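Local coordinates for protein undecaprenyl pyrophosphate synthase (Campylobacter jejuni, PDB 3UGS) that probably condenses isopentenyl diphosphate with allylic diphosphates, as a magnesium-dependent homodimeric cis-prenyltransferase, to build the undecaprenyl diphosphate chain, at residues 10-15 with 54-59; 177-182 with 196-201. All blocks are in the same frame, centred on the assembly; numbering follows the deposited sequence.

Interaction 1 of 2, residues 10-15 with 54-59; sequences LAVVMD and LSLFAF. With FFT ((2Z,6Z)-3,7,11-trimethyldodeca-2,6,10-trien-1-yl dihydrogen phosphate), chain C.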
ATOM      1  N   LEU A  10      -7.444  -7.163 -10.980  1.00 22.88           N
ATOM      2  CA  LEU A  10      -8.373  -6.501 -10.091  1.00 23.46           C
ATOM      3  C   LEU A  10      -8.308  -7.146  -8.720  1.00 24.53           C
ATOM      4  O   LEU A  10      -8.446  -8.372  -8.591  1.00 24.12           O
ATOM      5  CB  LEU A  10      -9.781  -6.593 -10.643  1.00 23.18           C
ATOM      6  CG  LEU A  10     -10.909  -6.024  -9.764  1.00 24.15           C
ATOM      7  CD1 LEU A  10     -10.770  -4.536  -9.473  1.00 23.18           C
ATOM      8  CD2 LEU A  10     -12.253  -6.317 -10.432  1.00 22.75           C
ATOM      9  N   ALA A  11      -8.087  -6.316  -7.712  1.00 23.03           N
ATOM     10  CA  ALA A  11      -8.092  -6.777  -6.312  1.00 22.77           C
ATOM     11  C   ALA A  11      -9.262  -6.165  -5.545  1.00 24.86           C
ATOM     12  O   ALA A  11      -9.607  -4.974  -5.700  1.00 22.79           O
ATOM     13  CB  ALA A  11      -6.781  -6.478  -5.605  1.00 21.75           C
ATOM     14  N   VAL A  12      -9.841  -7.002  -4.688  1.00 24.48           N
ATOM     15  CA  VAL A  12     -11.023  -6.642  -3.944  1.00 26.17           C
ATOM     16  C   VAL A  12     -10.947  -7.039  -2.492  1.00 28.33           C
ATOM     17  O   VAL A  12     -10.620  -8.187  -2.139  1.00 32.82           O
ATOM     18  CB  VAL A  12     -12.281  -7.281  -4.562  1.00 20.00           C
ATOM     19  CG1 VAL A  12     -13.504  -6.979  -3.711  1.00 20.00           C
ATOM     20  CG2 VAL A  12     -12.482  -6.791  -5.988  1.00 20.00           C
ATOM     21  N   VAL A  13     -11.268  -6.074  -1.658  1.00 26.55           N
ATOM     22  CA  VAL A  13     -11.426  -6.299  -0.243  1.00 29.46           C
ATOM     23  C   VAL A  13     -12.679  -5.613   0.253  1.00 32.58           C
ATOM     24  O   VAL A  13     -12.990  -4.480  -0.094  1.00 35.12           O
ATOM     25  CB  VAL A  13     -10.234  -5.845   0.614  1.00 31.19           C
ATOM     26  CG1 VAL A  13      -9.961  -4.364   0.416  1.00 32.46           C
ATOM     27  CG2 VAL A  13     -10.526  -6.157   2.105  1.00 32.54           C
ATOM     28  N   MET A  14     -13.399  -6.329   1.092  1.00 35.88           N
ATOM     29  CA  MET A  14     -14.646  -5.786   1.686  1.00 37.97           C
ATOM     30  C   MET A  14     -14.442  -5.519   3.163  1.00 33.02           C
ATOM     31  O   MET A  14     -13.602  -6.112   3.795  1.00 31.89           O
ATOM     32  CB  MET A  14     -15.808  -6.742   1.472  1.00 41.88           C
ATOM     33  CG  MET A  14     -15.877  -7.238   0.032  1.00 47.35           C
ATOM     34  SD  MET A  14     -16.462  -8.937  -0.075  1.00 60.07           S
ATOM     35  CE  MET A  14     -16.298  -9.242  -1.837  1.00 47.97           C
ATOM     36  N   ASP A  15     -15.204  -4.592   3.689  1.00 33.09           N
ATOM     37  CA  ASP A  15     -15.172  -4.326   5.124  1.00 32.32           C
ATOM     38  C   ASP A  15     -15.220  -5.633   5.894  1.00 32.43           C
ATOM     39  O   ASP A  15     -16.052  -6.489   5.692  1.00 31.58           O
ATOM     40  CB  ASP A  15     -16.317  -3.459   5.582  1.00 34.35           C
ATOM     41  CG  ASP A  15     -16.067  -1.998   5.350  1.00 36.98           C
ATOM     42  OD1 ASP A  15     -16.851  -1.208   5.917  1.00 38.61           O
ATOM     43  OD2 ASP A  15     -15.102  -1.633   4.620  1.00 35.14           O
ATOM     44  N   LEU A  54      -8.376 -11.899 -10.670  1.00 23.27           N
ATOM     45  CA  LEU A  54      -9.257 -11.367  -9.652  1.00 25.35           C
ATOM     46  C   LEU A  54      -8.806 -11.857  -8.295  1.00 26.41           C
ATOM     47  O   LEU A  54      -8.774 -13.061  -8.020  1.00 27.40           O
ATOM     48  CB  LEU A  54     -10.715 -11.738  -9.901  1.00 24.99           C
ATOM     49  CG  LEU A  54     -11.694 -11.369  -8.797  1.00 24.23           C
ATOM     50  CD1 LEU A  54     -11.947  -9.866  -8.730  1.00 23.52           C
ATOM     51  CD2 LEU A  54     -12.998 -12.164  -9.004  1.00 24.10           C
ATOM     52  N   SER A  55      -8.475 -10.890  -7.456  1.00 24.69           N
ATOM     53  CA  SER A  55      -7.870 -11.170  -6.171  1.00 23.20           C
ATOM     54  C   SER A  55      -8.792 -10.771  -5.065  1.00 24.00           C
ATOM     55  O   SER A  55      -9.289  -9.651  -5.008  1.00 23.10           O
ATOM     56  CB  SER A  55      -6.513 -10.506  -6.020  1.00 23.89           C
ATOM     57  OG  SER A  55      -5.529 -11.169  -6.825  1.00 23.19           O
ATOM     58  N   LEU A  56      -9.023 -11.747  -4.186  1.00 24.77           N
ATOM     59  CA  LEU A  56      -9.996 -11.597  -3.074  1.00 26.52           C
ATOM     60  C   LEU A  56      -9.351 -11.863  -1.745  1.00 25.72           C
ATOM     61  O   LEU A  56      -8.523 -12.718  -1.652  1.00 25.92           O
ATOM     62  CB  LEU A  56     -11.228 -12.516  -3.229  1.00 26.45           C
ATOM     63  CG  LEU A  56     -11.872 -12.484  -4.627  1.00 27.52           C
ATOM     64  CD1 LEU A  56     -12.909 -13.601  -4.707  1.00 27.85           C
ATOM     65  CD2 LEU A  56     -12.460 -11.093  -4.988  1.00 26.66           C
ATOM     66  N   PHE A  57      -9.772 -11.112  -0.742  1.00 24.89           N
ATOM     67  CA  PHE A  57      -9.209 -11.173   0.597  1.00 24.85           C
ATOM     68  C   PHE A  57     -10.156 -11.870   1.543  1.00 25.31           C
ATOM     69  O   PHE A  57     -11.150 -11.330   1.948  1.00 26.06           O
ATOM     70  CB  PHE A  57      -8.884  -9.775   1.168  1.00 26.13           C
ATOM     71  CG  PHE A  57      -7.737  -9.768   2.163  1.00 25.21           C
ATOM     72  CD1 PHE A  57      -7.190 -10.950   2.653  1.00 25.68           C
ATOM     73  CD2 PHE A  57      -7.195  -8.577   2.595  1.00 24.46           C
ATOM     74  CE1 PHE A  57      -6.120 -10.918   3.542  1.00 24.79           C
ATOM     75  CE2 PHE A  57      -6.133  -8.550   3.473  1.00 23.35           C
ATOM     76  CZ  PHE A  57      -5.603  -9.714   3.948  1.00 23.62           C
ATOM     77  N   ALA A  58      -9.786 -13.066   1.941  1.00 26.71           N
ATOM     78  CA  ALA A  58     -10.654 -13.879   2.824  1.00 26.94           C
ATOM     79  C   ALA A  58     -10.292 -13.751   4.298  1.00 27.27           C
ATOM     80  O   ALA A  58     -11.121 -13.412   5.127  1.00 26.60           O
ATOM     81  CB  ALA A  58     -10.612 -15.339   2.399  1.00 26.82           C
ATOM     82  N   PHE A  59      -9.032 -14.054   4.585  1.00 26.91           N
ATOM     83  CA  PHE A  59      -8.496 -14.124   5.954  1.00 26.39           C
ATOM     84  C   PHE A  59      -6.992 -13.746   5.970  1.00 27.98           C
ATOM     85  O   PHE A  59      -6.157 -14.223   5.160  1.00 27.01           O
ATOM     86  CB  PHE A  59      -8.674 -15.542   6.546  1.00 26.59           C
ATOM     87  CG  PHE A  59      -8.458 -15.631   8.053  1.00 27.57           C
ATOM     88  CD1 PHE A  59      -9.502 -15.451   8.933  1.00 28.65           C
ATOM     89  CD2 PHE A  59      -7.207 -15.921   8.580  1.00 28.00           C
ATOM     90  CE1 PHE A  59      -9.315 -15.561  10.319  1.00 29.06           C
ATOM     91  CE2 PHE A  59      -6.995 -16.014   9.952  1.00 28.25           C
ATOM     92  CZ  PHE A  59      -8.047 -15.816  10.827  1.00 29.27           C
TER
HETATM   93  O3  FFT C 401      -9.747  -3.222   6.751  1.00 26.79           O
HETATM   94  P   FFT C 401     -10.758  -4.156   7.360  1.00 28.13           P
HETATM   95  O1  FFT C 401     -12.081  -4.129   6.659  1.00 27.74           O
HETATM   96  O2  FFT C 401     -10.771  -4.027   8.873  1.00 29.08           O
HETATM   97  O   FFT C 401     -10.258  -5.678   7.112  1.00 28.80           O
HETATM   98  C14 FFT C 401     -10.295  -6.266   5.794  1.00 28.73           C
HETATM   99  C13 FFT C 401      -9.587  -7.602   5.773  1.00 28.32           C
HETATM  100  C11 FFT C 401     -10.178  -8.725   5.378  1.00 30.48           C
HETATM  101  C12 FFT C 401      -9.436 -10.007   5.387  1.00 29.77           C
HETATM  102  C10 FFT C 401     -11.575  -8.730   4.818  1.00 35.39           C
HETATM  103  C9  FFT C 401     -12.479  -9.678   5.551  1.00 37.52           C
HETATM  104  C8  FFT C 401     -13.921  -9.410   5.161  1.00 37.69           C
HETATM  105  C6  FFT C 401     -14.651 -10.316   4.483  1.00 38.77           C
HETATM  106  C7  FFT C 401     -16.095 -10.059   4.120  1.00 34.62           C
HETATM  107  C5  FFT C 401     -14.018 -11.619   4.081  1.00 39.02           C
HETATM  108  C4  FFT C 401     -15.128 -12.644   4.074  1.00 42.58           C
HETATM  109  C3  FFT C 401     -14.598 -14.058   4.040  1.00 42.03           C
HETATM  110  C1  FFT C 401     -15.429 -15.062   3.670  1.00 44.90           C
HETATM  111  C2  FFT C 401     -16.873 -14.771   3.293  1.00 39.87           C
HETATM  112  C   FFT C 401     -14.889 -16.477   3.632  1.00 42.92           C
HETATM  113  O   HOH W   1     -12.258  -9.464   0.815  1.00 34.15           O
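Leu54 meets Leu10 at the start of two neighbouring parallel strands in the central sheet of a cis-prenyltransferase, 10-14 and 54-59, which run 18° from parallel. The two leucines lie side by side and point the same way, Leu54 CD1 standing 3.9 Å from Leu10 CD2, and the same methyl also reaches Val12 CG2. Met43 and Leu42 of helix 34-48 cover Leu54 on this face.

Ser55 carries the backbone pairing. Its N donates to Leu10 O at 2.8 Å, and its O accepts from Val12 N at 2.7 Å, so one residue of strand 54-59 bridges two of its neighbour. On the other face of the sheet Ser55 CB packs on Ala11 CB, while its buried OG is satisfied by His9 and Asn129.

Leu56 returns to the face of Leu54; chi1 (-48°) sets CG anti to the carbonyl carbon, and from there the CD2 branch meets Val12 CB at 3.8 Å. At Phe57 the pairing weakens: its N reaches Val12 O at 3.4 Å in a weak bond. Here the strand ends line the prenyl pocket. Val13 CG2 lies 3.7 Å from C14 of the bound farnesyl monophosphate, and the ligand's methyl C12 sits over the centre of the Phe57 ring, 3.6 Å above the plane.

Interaction 2 of 2, residues 177-182 with 196-201; sequences NAKRLS and FSETLF. With FFT ((2Z,6Z)-3,7,11-trimethyldodeca-2,6,10-trien-1-yl dihydrogen phosphate), chain C.
Lys179 laid over Phe196 forms the middle of a surface contact between the loop that follows strand 171-175 and the end of strand 193-197, an edge strand of the sheet within this chain. A bend at chi2 (-117°) sets Lys179 CD over one face of the ring, offset toward the rim, in a CH-pi contact 4.0 Å from the Phe196 centroid and 19° off the ring normal. Phe196 CE1 meets the loop backbone as well, 3.7 Å from Lys179 CA.

A second bend, at chi4, places NZ beside the carboxylate of Glu198, where it makes a long salt bridge of 3.7 Å to OE2. A weak hydrogen bond from the same NZ to Asn177 O ties the lysine back to its own loop.

In this cis-prenyltransferase fold the loop is part of the phosphate-binding site at the C-terminal ends of the parallel strands. Arg180, extended from CG to NE, grips the ligand phosphate with two donors: NE to O3 of farnesyl monophosphate at 2.9 Å, nearly straight at 172° with O3 in the guanidinium plane, and NH2 to O2 at 2.9 Å. Ala178 CB covers one face of that guanidinium, and its NH1 is held by Glu193 of the second subunit, which joins the pocket to the dimer interface. Ser182 OG gives O3 a second donor, at 2.6 Å.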
ATOM      1  N   ASN A 177     -16.954   0.824   4.097  1.00 28.39           N
ATOM      2  CA  ASN A 177     -16.595   2.158   4.593  1.00 33.89           C
ATOM      3  C   ASN A 177     -15.128   2.357   5.082  1.00 33.92           C
ATOM      4  O   ASN A 177     -14.648   3.484   5.189  1.00 34.00           O
ATOM      5  CB  ASN A 177     -17.565   2.629   5.674  1.00 37.25           C
ATOM      6  CG  ASN A 177     -17.450   4.118   5.914  1.00 42.86           C
ATOM      7  OD1 ASN A 177     -17.365   4.923   4.954  1.00 50.09           O
ATOM      8  ND2 ASN A 177     -17.380   4.498   7.180  1.00 42.76           N
ATOM      9  N   ALA A 178     -14.437   1.252   5.341  1.00 33.83           N
ATOM     10  CA  ALA A 178     -12.998   1.263   5.764  1.00 32.75           C
ATOM     11  C   ALA A 178     -12.113   1.852   4.668  1.00 32.87           C
ATOM     12  O   ALA A 178     -12.245   1.527   3.502  1.00 37.22           O
ATOM     13  CB  ALA A 178     -12.493  -0.134   6.115  1.00 32.45           C
ATOM     14  N   LYS A 179     -11.243   2.754   5.060  1.00 31.25           N
ATOM     15  CA  LYS A 179     -10.314   3.378   4.131  1.00 31.13           C
ATOM     16  C   LYS A 179      -8.882   3.007   4.431  1.00 30.59           C
ATOM     17  O   LYS A 179      -8.179   3.726   5.139  1.00 29.08           O
ATOM     18  CB  LYS A 179     -10.413   4.889   4.166  1.00 34.70           C
ATOM     19  CG  LYS A 179     -11.811   5.424   4.016  1.00 34.90           C
ATOM     20  CD  LYS A 179     -11.972   6.272   2.761  1.00 36.19           C
ATOM     21  CE  LYS A 179     -13.411   6.725   2.607  1.00 36.74           C
ATOM     22  NZ  LYS A 179     -14.333   5.539   2.617  1.00 38.97           N
ATOM     23  N   ARG A 180      -8.449   1.909   3.821  1.00 29.16           N
ATOM     24  CA  ARG A 180      -7.163   1.278   4.169  1.00 28.16           C
ATOM     25  C   ARG A 180      -6.946  -0.020   3.420  1.00 27.16           C
ATOM     26  O   ARG A 180      -7.886  -0.553   2.864  1.00 28.14           O
ATOM     27  CB  ARG A 180      -7.070   1.039   5.660  1.00 27.33           C
ATOM     28  CG  ARG A 180      -8.209   0.184   6.180  1.00 28.90           C
ATOM     29  CD  ARG A 180      -8.094  -0.036   7.668  1.00 28.35           C
ATOM     30  NE  ARG A 180      -9.222  -0.794   8.195  1.00 29.39           N
ATOM     31  CZ  ARG A 180     -10.002  -0.403   9.200  1.00 27.48           C
ATOM     32  NH1 ARG A 180      -9.805   0.767   9.802  1.00 25.99           N
ATOM     33  NH2 ARG A 180     -10.963  -1.209   9.620  1.00 26.69           N
ATOM     34  N   LEU A 181      -5.700  -0.481   3.373  1.00 25.17           N
ATOM     35  CA  LEU A 181      -5.356  -1.705   2.593  1.00 26.99           C
ATOM     36  C   LEU A 181      -5.278  -2.957   3.423  1.00 24.78           C
ATOM     37  O   LEU A 181      -5.319  -4.059   2.933  1.00 23.67           O
ATOM     38  CB  LEU A 181      -4.055  -1.550   1.807  1.00 30.09           C
ATOM     39  CG  LEU A 181      -4.110  -0.451   0.702  1.00 31.37           C
ATOM     40  CD1 LEU A 181      -2.933  -0.637  -0.242  1.00 33.11           C
ATOM     41  CD2 LEU A 181      -5.408  -0.474  -0.082  1.00 28.79           C
ATOM     42  N   SER A 182      -5.153  -2.728   4.704  1.00 24.56           N
ATOM     43  CA  SER A 182      -5.090  -3.795   5.693  1.00 23.63           C
ATOM     44  C   SER A 182      -4.228  -4.975   5.267  1.00 22.67           C
ATOM     45  O   SER A 182      -4.699  -6.086   5.120  1.00 23.63           O
ATOM     46  CB  SER A 182      -6.486  -4.276   6.033  1.00 23.84           C
ATOM     47  OG  SER A 182      -7.144  -3.259   6.736  1.00 25.53           O
ATOM     48  N   PHE A 196     -12.406   3.496  -3.488  1.00 34.82           N
ATOM     49  CA  PHE A 196     -13.310   3.220  -2.360  1.00 37.65           C
ATOM     50  C   PHE A 196     -14.781   3.370  -2.763  1.00 38.95           C
ATOM     51  O   PHE A 196     -15.248   4.466  -2.987  1.00 39.98           O
ATOM     52  CB  PHE A 196     -13.055   4.163  -1.181  1.00 37.67           C
ATOM     53  CG  PHE A 196     -11.662   4.082  -0.626  1.00 38.16           C
ATOM     54  CD1 PHE A 196     -11.183   2.898  -0.045  1.00 36.59           C
ATOM     55  CD2 PHE A 196     -10.833   5.188  -0.658  1.00 37.09           C
ATOM     56  CE1 PHE A 196      -9.896   2.827   0.469  1.00 34.96           C
ATOM     57  CE2 PHE A 196      -9.550   5.117  -0.132  1.00 39.64           C
ATOM     58  CZ  PHE A 196      -9.080   3.935   0.432  1.00 36.42           C
ATOM     59  N   SER A 197     -15.480   2.256  -2.902  1.00 39.27           N
ATOM     60  CA  SER A 197     -16.941   2.297  -3.116  1.00 42.06           C
ATOM     61  C   SER A 197     -17.662   1.977  -1.825  1.00 42.39           C
ATOM     62  O   SER A 197     -17.486   0.902  -1.246  1.00 36.56           O
ATOM     63  CB  SER A 197     -17.428   1.367  -4.215  1.00 44.89           C
ATOM     64  OG  SER A 197     -17.091   0.027  -3.921  1.00 53.85           O
ATOM     65  N   GLU A 198     -18.468   2.934  -1.388  1.00 43.44           N
ATOM     66  CA  GLU A 198     -19.118   2.840  -0.066  1.00 47.48           C
ATOM     67  C   GLU A 198     -20.527   2.250  -0.196  1.00 50.71           C
ATOM     68  O   GLU A 198     -21.505   2.916  -0.495  1.00 56.51           O
ATOM     69  CB  GLU A 198     -19.110   4.158   0.673  1.00 46.28           C
ATOM     70  CG  GLU A 198     -17.700   4.679   0.882  1.00 49.27           C
ATOM     71  CD  GLU A 198     -17.661   6.068   1.503  1.00 56.07           C
ATOM     72  OE1 GLU A 198     -17.281   7.030   0.791  1.00 60.49           O
ATOM     73  OE2 GLU A 198     -18.016   6.203   2.703  1.00 59.96           O
ATOM     74  N   THR A 199     -20.566   0.959   0.024  1.00 49.27           N
ATOM     75  CA  THR A 199     -21.733   0.146  -0.215  1.00 54.32           C
ATOM     76  C   THR A 199     -21.406  -1.205   0.359  1.00 54.81           C
ATOM     77  O   THR A 199     -20.287  -1.450   0.767  1.00 50.94           O
ATOM     78  CB  THR A 199     -22.008  -0.026  -1.721  1.00 56.24           C
ATOM     79  OG1 THR A 199     -20.788  -0.357  -2.396  1.00 60.22           O
ATOM     80  CG2 THR A 199     -22.572   1.252  -2.318  1.00 57.09           C
ATOM     81  N   LEU A 200     -22.372  -2.095   0.389  1.00 55.37           N
ATOM     82  CA  LEU A 200     -22.060  -3.458   0.786  1.00 53.51           C
ATOM     83  C   LEU A 200     -21.804  -4.176  -0.529  1.00 53.43           C
ATOM     84  O   LEU A 200     -22.076  -3.650  -1.602  1.00 51.27           O
ATOM     85  CB  LEU A 200     -23.173  -4.087   1.622  1.00 55.31           C
ATOM     86  N   PHE A 201     -21.239  -5.362  -0.450  1.00 52.22           N
ATOM     87  CA  PHE A 201     -20.844  -6.078  -1.668  1.00 49.86           C
ATOM     88  C   PHE A 201     -22.124  -6.488  -2.390  1.00 51.75           C
ATOM     89  O   PHE A 201     -22.247  -6.406  -3.613  1.00 47.17           O
ATOM     90  CB  PHE A 201     -20.036  -7.301  -1.310  1.00 46.43           C
ATOM     91  CG  PHE A 201     -19.560  -8.088  -2.489  1.00 47.61           C
ATOM     92  CD1 PHE A 201     -18.746  -7.509  -3.445  1.00 46.07           C
ATOM     93  CD2 PHE A 201     -19.891  -9.429  -2.618  1.00 46.88           C
ATOM     94  CE1 PHE A 201     -18.285  -8.243  -4.516  1.00 43.38           C
ATOM     95  CE2 PHE A 201     -19.426 -10.173  -3.681  1.00 44.60           C
ATOM     96  CZ  PHE A 201     -18.627  -9.576  -4.634  1.00 46.13           C
TER
HETATM   97  O3  FFT C 401      -9.747  -3.222   6.751  1.00 26.79           O
HETATM   98  P   FFT C 401     -10.758  -4.156   7.360  1.00 28.13           P
HETATM   99  O1  FFT C 401     -12.081  -4.129   6.659  1.00 27.74           O
HETATM  100  O2  FFT C 401     -10.771  -4.027   8.873  1.00 29.08           O
HETATM  101  O   FFT C 401     -10.258  -5.678   7.112  1.00 28.80           O
HETATM  102  C14 FFT C 401     -10.295  -6.266   5.794  1.00 28.73           C
HETATM  103  C13 FFT C 401      -9.587  -7.602   5.773  1.00 28.32           C
HETATM  104  C11 FFT C 401     -10.178  -8.725   5.378  1.00 30.48           C
HETATM  105  C12 FFT C 401      -9.436 -10.007   5.387  1.00 29.77           C
HETATM  106  C10 FFT C 401     -11.575  -8.730   4.818  1.00 35.39           C
HETATM  107  C9  FFT C 401     -12.479  -9.678   5.551  1.00 37.52           C
HETATM  108  C8  FFT C 401     -13.921  -9.410   5.161  1.00 37.69           C
HETATM  109  C6  FFT C 401     -14.651 -10.316   4.483  1.00 38.77           C
HETATM  110  C7  FFT C 401     -16.095 -10.059   4.120  1.00 34.62           C
HETATM  111  C5  FFT C 401     -14.018 -11.619   4.081  1.00 39.02           C
HETATM  112  C4  FFT C 401     -15.128 -12.644   4.074  1.00 42.58           C
HETATM  113  C3  FFT C 401     -14.598 -14.058   4.040  1.00 42.03           C
HETATM  114  C1  FFT C 401     -15.429 -15.062   3.670  1.00 44.90           C
HETATM  115  C2  FFT C 401     -16.873 -14.771   3.293  1.00 39.87           C
HETATM  116  C   FFT C 401     -14.889 -16.477   3.632  1.00 42.92           C

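In the fold
From the N terminus, strand 9-14 leads through helix 34-48 to strand 53-60, and interaction 1 closes this right-handed beta-alpha-beta crossover in the middle of the sheet. The chain then builds the far side of the sheet and returns to strand 171-175 beside strand 9-14. Interaction 2 closes a much shorter loop, joining residues 177-182 to strand 193-197, at an edge of the sheet within this chain. The two loops follow in series, neither crossing nor enclosing the other. They nonetheless meet in space: Asp15 probably accepts hydrogen bonds from Asn177 N and Ala178 N, and Phe57 packs on Ser182. Central strands, loop and edge strand are thus gathered around one ligand.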